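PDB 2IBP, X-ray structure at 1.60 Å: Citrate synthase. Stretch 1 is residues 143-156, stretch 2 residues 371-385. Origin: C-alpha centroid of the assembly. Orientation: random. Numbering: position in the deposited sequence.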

# COMPACT_ATOMS: atom_id res chain seq x y z
N GLU A 143 23.16 -5.80 -4.23
CA GLU A 143 21.78 -5.59 -3.80
C GLU A 143 20.84 -5.59 -4.99
O GLU A 143 19.73 -6.11 -4.89
CB GLU A 143 21.64 -4.30 -3.01
CG GLU A 143 22.26 -4.35 -1.62
CD GLU A 143 23.78 -4.37 -1.64
OE1 GLU A 143 24.39 -3.68 -2.50
OE2 GLU A 143 24.37 -5.05 -0.77
N LYS A 144 21.25 -4.95 -6.08
CA LYS A 144 20.44 -4.96 -7.30
C LYS A 144 20.24 -6.39 -7.79
O LYS A 144 19.16 -6.74 -8.25
CB LYS A 144 21.04 -4.08 -8.40
CG LYS A 144 21.03 -2.60 -8.07
CD LYS A 144 21.60 -1.78 -9.22
CE LYS A 144 21.58 -0.28 -8.91
NZ LYS A 144 22.46 0.08 -7.76
N GLU A 145 21.27 -7.23 -7.66
CA GLU A 145 21.14 -8.63 -8.04
C GLU A 145 20.07 -9.31 -7.18
O GLU A 145 19.23 -10.04 -7.70
CB GLU A 145 22.47 -9.38 -7.94
CG GLU A 145 23.49 -9.01 -9.02
CD GLU A 145 23.10 -9.46 -10.43
OE1 GLU A 145 22.00 -10.02 -10.63
OE2 GLU A 145 23.92 -9.25 -11.36
N LEU A 146 20.07 -9.03 -5.87
CA LEU A 146 19.05 -9.58 -4.97
C LEU A 146 17.67 -9.09 -5.40
O LEU A 146 16.72 -9.88 -5.46
CB LEU A 146 19.29 -9.14 -3.52
CG LEU A 146 20.54 -9.70 -2.84
CD1 LEU A 146 20.80 -9.07 -1.47
CD2 LEU A 146 20.39 -11.20 -2.73
N ALA A 147 17.57 -7.79 -5.66
CA ALA A 147 16.30 -7.16 -6.03
C ALA A 147 15.70 -7.82 -7.28
O ALA A 147 14.51 -8.09 -7.35
CB ALA A 147 16.47 -5.66 -6.23
N TYR A 148 16.54 -8.10 -8.28
CA TYR A 148 16.03 -8.72 -9.51
C TYR A 148 15.63 -10.17 -9.26
O TYR A 148 14.63 -10.66 -9.82
CB TYR A 148 17.03 -8.57 -10.65
CG TYR A 148 16.96 -7.20 -11.28
CD1 TYR A 148 17.54 -6.09 -10.67
CD2 TYR A 148 16.17 -6.99 -12.40
CE1 TYR A 148 17.41 -4.82 -11.22
CE2 TYR A 148 16.04 -5.73 -12.97
CZ TYR A 148 16.65 -4.65 -12.37
OH TYR A 148 16.51 -3.40 -12.94
N ARG A 149 16.38 -10.86 -8.42
CA ARG A 149 16.03 -12.23 -8.04
C ARG A 149 14.63 -12.22 -7.38
O ARG A 149 13.78 -13.05 -7.68
CB ARG A 149 17.07 -12.79 -7.06
CG ARG A 149 17.16 -14.31 -6.97
CD ARG A 149 18.33 -14.73 -6.04
NE ARG A 149 19.58 -14.04 -6.39
CZ ARG A 149 20.65 -13.95 -5.60
NH1 ARG A 149 20.65 -14.49 -4.38
NH2 ARG A 149 21.71 -13.27 -6.01
N ILE A 150 14.43 -11.28 -6.46
CA ILE A 150 13.15 -11.16 -5.75
C ILE A 150 12.02 -10.81 -6.70
O ILE A 150 10.90 -11.36 -6.58
CB ILE A 150 13.25 -10.13 -4.60
CG1 ILE A 150 14.26 -10.65 -3.56
CG2 ILE A 150 11.87 -9.89 -3.96
CD1 ILE A 150 14.84 -9.58 -2.63
N ALA A 151 12.28 -9.89 -7.61
CA ALA A 151 11.30 -9.50 -8.63
C ALA A 151 10.88 -10.73 -9.44
O ALA A 151 9.68 -10.97 -9.65
CB ALA A 151 11.85 -8.41 -9.53
N GLU A 152 11.84 -11.55 -9.86
CA GLU A 152 11.53 -12.79 -10.58
C GLU A 152 10.66 -13.73 -9.75
O GLU A 152 9.70 -14.31 -10.24
CB GLU A 152 12.81 -13.51 -11.00
CG GLU A 152 13.59 -12.78 -12.04
CD GLU A 152 14.81 -13.54 -12.52
OE1 GLU A 152 15.07 -14.66 -12.02
OE2 GLU A 152 15.46 -13.03 -13.45
N LYS A 153 10.96 -13.84 -8.46
CA LYS A 153 10.21 -14.72 -7.58
C LYS A 153 8.78 -14.27 -7.49
O LYS A 153 7.86 -15.08 -7.50
CB LYS A 153 10.81 -14.76 -6.20
CG LYS A 153 12.10 -15.53 -6.12
CD LYS A 153 12.68 -15.39 -4.75
CE LYS A 153 13.99 -16.08 -4.61
NZ LYS A 153 14.52 -15.78 -3.25
N LEU A 154 8.57 -12.96 -7.35
CA LEU A 154 7.20 -12.44 -7.27
C LEU A 154 6.37 -12.74 -8.54
O LEU A 154 5.20 -13.12 -8.48
CB LEU A 154 7.26 -10.93 -7.00
CG LEU A 154 7.51 -10.62 -5.52
CD1 LEU A 154 8.16 -9.27 -5.29
CD2 LEU A 154 6.23 -10.75 -4.69
N VAL A 155 7.00 -12.59 -9.69
CA VAL A 155 6.34 -12.87 -10.96
C VAL A 155 6.04 -14.38 -11.04
O VAL A 155 4.96 -14.80 -11.45
CB VAL A 155 7.22 -12.41 -12.12
CG1 VAL A 155 6.62 -12.86 -13.47
CG2 VAL A 155 7.41 -10.90 -12.06
N ALA A 156 7.00 -15.20 -10.63
CA ALA A 156 6.84 -16.65 -10.70
C ALA A 156 5.81 -17.23 -9.75
O ALA A 156 5.15 -18.22 -10.07
CB ALA A 156 8.19 -17.33 -10.46
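Stretch 2 (371-385) RVVGWVAHVLEYWEN

How does stretch 2 lie on stretch 1? It is helical from Arg371 through most of its length, in a helix that began earlier in the chain, regular from Trp375 N, which bonds to Arg371 O, through the turns that follow; a kink falls near the start of the stretch, where the backbone nitrogens of Val373 and Gly374 lack a bond to the turn before. Stretch 1 is helical throughout. The two run nearly antiparallel, with 162° between their N-to-C directions, and their axes approach to 8.8 Å. Val373 therefore lies beside Val155, Val376 beside Ala151 and Leu380 beside Ala147. The spacing is tighter at the first two pairs, where Val155 CA to Val373 CA is 5.7 Å and Ala151 CA to Val376 CA is 5.6 Å, than at the third, where Ala147 CA and Leu380 CA stand 7.5 Å apart.

What fills the hollows of stretch 1? Ala147 and Ala151, one turn apart, both point toward stretch 2 and offer only methyl groups, which leaves room for the larger side chains opposite. Leu380, in the m, t rotamer, uses that room and has more area covered than any other residue of the contact. Leu380 CD2 rests 3.5 Å from Ala147 CB, while Leu380 CD1 lies 3.9 Å from Ala151 CB. Leu380 CD1 also sits over one face of the Tyr148 ring, 3.6 Å from the ring centroid and only 9° off the normal, a CH-pi contact. Leu380 thus forms a bump held between two small residues and a flat aromatic surface. Beyond it, Trp383 turns the edge of its ring to Ala147, with Trp383 CZ3 4.4 Å from Ala147 CB.

How do the valines mesh at the other end? Val376 points toward stretch 1 and straddles its surface: Val376 CG2 reaches Ala151 CB at 3.7 Å, and Val376 CG1 meets Leu154 CD1 at 3.9 Å. Val155 answers from stretch 1 with Val155 CG2, which lies 3.7 Å from Val373 CA and 4.1 Å from Val376 CG2, so that this methyl nestles against the backbone of the opposing helix as well as its side chains. Val372 is the next bump along. Val372 CG2 packs 4.0 Å from Leu154 CB, and Val372 CG1 approaches Val155 CA to 3.9 Å, fitting the branched side chain against two neighbouring residues of stretch 1.

Does polarity play any part? No direct hydrogen bond joins the stretches, and the fit rests chiefly on apolar packing. At the more open end, Lys144 and Glu384 both start sideways but bring their ends nearer. Lys144 CE comes within 3.2 Å of Glu384 OE2, yet Lys144 NZ remains 4.4 Å from Glu384 OE2, too far for a salt bridge. A water connects the margins instead: its O lies 2.4 Å from Tyr148 OH and donates a weak hydrogen bond of 3.1 Å to Glu384 OE2.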

# COMPACT_ATOMS: atom_id res chain seq x y z
N ARG A 371 0.15 -8.20 -14.04
CA ARG A 371 0.71 -6.90 -13.70
C ARG A 371 1.86 -6.91 -12.71
O ARG A 371 2.61 -5.94 -12.64
CB ARG A 371 -0.41 -6.00 -13.19
CG ARG A 371 0.00 -4.58 -12.87
CD ARG A 371 0.60 -3.82 -14.05
NE ARG A 371 -0.27 -3.93 -15.24
CZ ARG A 371 -1.26 -3.09 -15.52
NH1 ARG A 371 -1.45 -1.97 -14.83
NH2 ARG A 371 -2.04 -3.31 -16.56
N VAL A 372 2.03 -8.01 -12.00
CA VAL A 372 3.10 -8.08 -11.01
C VAL A 372 4.45 -7.75 -11.64
O VAL A 372 5.29 -7.08 -11.03
CB VAL A 372 3.12 -9.42 -10.28
CG1 VAL A 372 3.26 -10.56 -11.26
CG2 VAL A 372 4.23 -9.41 -9.21
N VAL A 373 4.65 -8.13 -12.90
CA VAL A 373 5.93 -7.80 -13.52
C VAL A 373 6.09 -6.29 -13.71
O VAL A 373 7.17 -5.75 -13.49
CB VAL A 373 6.23 -8.58 -14.81
CG1 VAL A 373 5.30 -8.19 -15.95
CG2 VAL A 373 7.70 -8.36 -15.20
N GLY A 374 5.02 -5.61 -14.10
CA GLY A 374 5.06 -4.17 -14.22
C GLY A 374 5.33 -3.54 -12.86
O GLY A 374 6.17 -2.66 -12.73
N TRP A 375 4.66 -4.03 -11.82
CA TRP A 375 4.85 -3.47 -10.50
C TRP A 375 6.30 -3.55 -10.07
O TRP A 375 6.88 -2.54 -9.66
CB TRP A 375 3.98 -4.16 -9.46
CG TRP A 375 2.52 -3.96 -9.63
CD1 TRP A 375 1.90 -2.87 -10.10
CD2 TRP A 375 1.49 -4.83 -9.13
NE1 TRP A 375 0.53 -3.03 -10.03
CE2 TRP A 375 0.26 -4.23 -9.44
CE3 TRP A 375 1.50 -6.07 -8.50
CZ2 TRP A 375 -0.95 -4.84 -9.14
CZ3 TRP A 375 0.28 -6.69 -8.22
CH2 TRP A 375 -0.92 -6.07 -8.55
N VAL A 376 6.88 -4.74 -10.14
CA VAL A 376 8.27 -4.92 -9.70
C VAL A 376 9.25 -4.12 -10.59
O VAL A 376 10.19 -3.49 -10.08
CB VAL A 376 8.68 -6.38 -9.50
CG1 VAL A 376 7.79 -7.02 -8.44
CG2 VAL A 376 8.60 -7.17 -10.82
N ALA A 377 9.00 -4.08 -11.89
CA ALA A 377 9.86 -3.30 -12.80
C ALA A 377 9.80 -1.83 -12.41
O ALA A 377 10.81 -1.11 -12.44
CB ALA A 377 9.42 -3.47 -14.26
N HIS A 378 8.60 -1.35 -12.10
CA HIS A 378 8.42 0.05 -11.73
C HIS A 378 9.14 0.38 -10.43
O HIS A 378 9.77 1.41 -10.34
CB HIS A 378 6.95 0.42 -11.63
CG HIS A 378 6.34 0.83 -12.93
ND1 HIS A 378 6.44 2.12 -13.42
CD2 HIS A 378 5.57 0.15 -13.81
CE1 HIS A 378 5.79 2.20 -14.56
NE2 HIS A 378 5.27 1.02 -14.83
N VAL A 379 9.07 -0.52 -9.47
CA VAL A 379 9.77 -0.34 -8.19
C VAL A 379 11.28 -0.25 -8.43
O VAL A 379 11.94 0.69 -7.98
CB VAL A 379 9.46 -1.43 -7.18
CG1 VAL A 379 10.47 -1.39 -6.01
CG2 VAL A 379 8.02 -1.27 -6.70
N LEU A 380 11.82 -1.22 -9.16
CA LEU A 380 13.25 -1.23 -9.43
C LEU A 380 13.67 0.02 -10.16
O LEU A 380 14.74 0.58 -9.88
CB LEU A 380 13.65 -2.49 -10.17
CG LEU A 380 13.39 -3.77 -9.37
CD1 LEU A 380 13.72 -5.00 -10.20
CD2 LEU A 380 14.13 -3.80 -8.05
N GLU A 381 12.85 0.48 -11.09
CA GLU A 381 13.15 1.70 -11.81
C GLU A 381 13.21 2.90 -10.85
O GLU A 381 14.13 3.69 -10.90
CB GLU A 381 12.11 1.95 -12.90
CG GLU A 381 12.38 3.18 -13.72
CD GLU A 381 11.41 3.32 -14.85
OE1 GLU A 381 10.21 3.52 -14.56
OE2 GLU A 381 11.85 3.24 -16.02
N TYR A 382 12.23 3.00 -9.96
CA TYR A 382 12.19 4.10 -9.00
C TYR A 382 13.42 4.07 -8.11
O TYR A 382 13.97 5.12 -7.77
CB TYR A 382 10.93 4.04 -8.15
CG TYR A 382 10.68 5.33 -7.42
CD1 TYR A 382 10.33 6.47 -8.12
CD2 TYR A 382 10.79 5.41 -6.03
CE1 TYR A 382 10.12 7.67 -7.48
CE2 TYR A 382 10.55 6.60 -5.36
CZ TYR A 382 10.24 7.74 -6.11
OH TYR A 382 10.04 8.95 -5.49
N TRP A 383 13.81 2.87 -7.69
CA TRP A 383 14.98 2.69 -6.84
C TRP A 383 16.30 3.11 -7.49
O TRP A 383 17.33 3.17 -6.80
CB TRP A 383 15.09 1.27 -6.33
CG TRP A 383 14.13 0.93 -5.23
CD1 TRP A 383 13.36 1.80 -4.50
CD2 TRP A 383 14.03 -0.34 -4.57
NE1 TRP A 383 12.72 1.13 -3.50
CE2 TRP A 383 13.13 -0.18 -3.49
CE3 TRP A 383 14.60 -1.60 -4.80
CZ2 TRP A 383 12.79 -1.23 -2.64
CZ3 TRP A 383 14.27 -2.64 -3.95
CH2 TRP A 383 13.36 -2.45 -2.89
N GLU A 384 16.30 3.35 -8.80
CA GLU A 384 17.50 3.90 -9.44
C GLU A 384 17.72 5.36 -9.02
O GLU A 384 18.80 5.91 -9.18
CB GLU A 384 17.41 3.80 -10.96
CG GLU A 384 17.53 2.38 -11.44
CD GLU A 384 18.90 1.79 -11.14
OE1 GLU A 384 19.91 2.29 -11.69
OE2 GLU A 384 18.98 0.83 -10.34
N ASN A 385 16.67 6.01 -8.51
CA ASN A 385 16.79 7.38 -8.00
C ASN A 385 15.65 7.55 -7.01
O ASN A 385 14.68 8.24 -7.28
CB ASN A 385 16.68 8.42 -9.11
CG ASN A 385 17.03 9.82 -8.60
OD1 ASN A 385 17.61 9.97 -7.53
ND2 ASN A 385 16.74 10.83 -9.41
O HOH W 1 17.46 -1.44 -11.88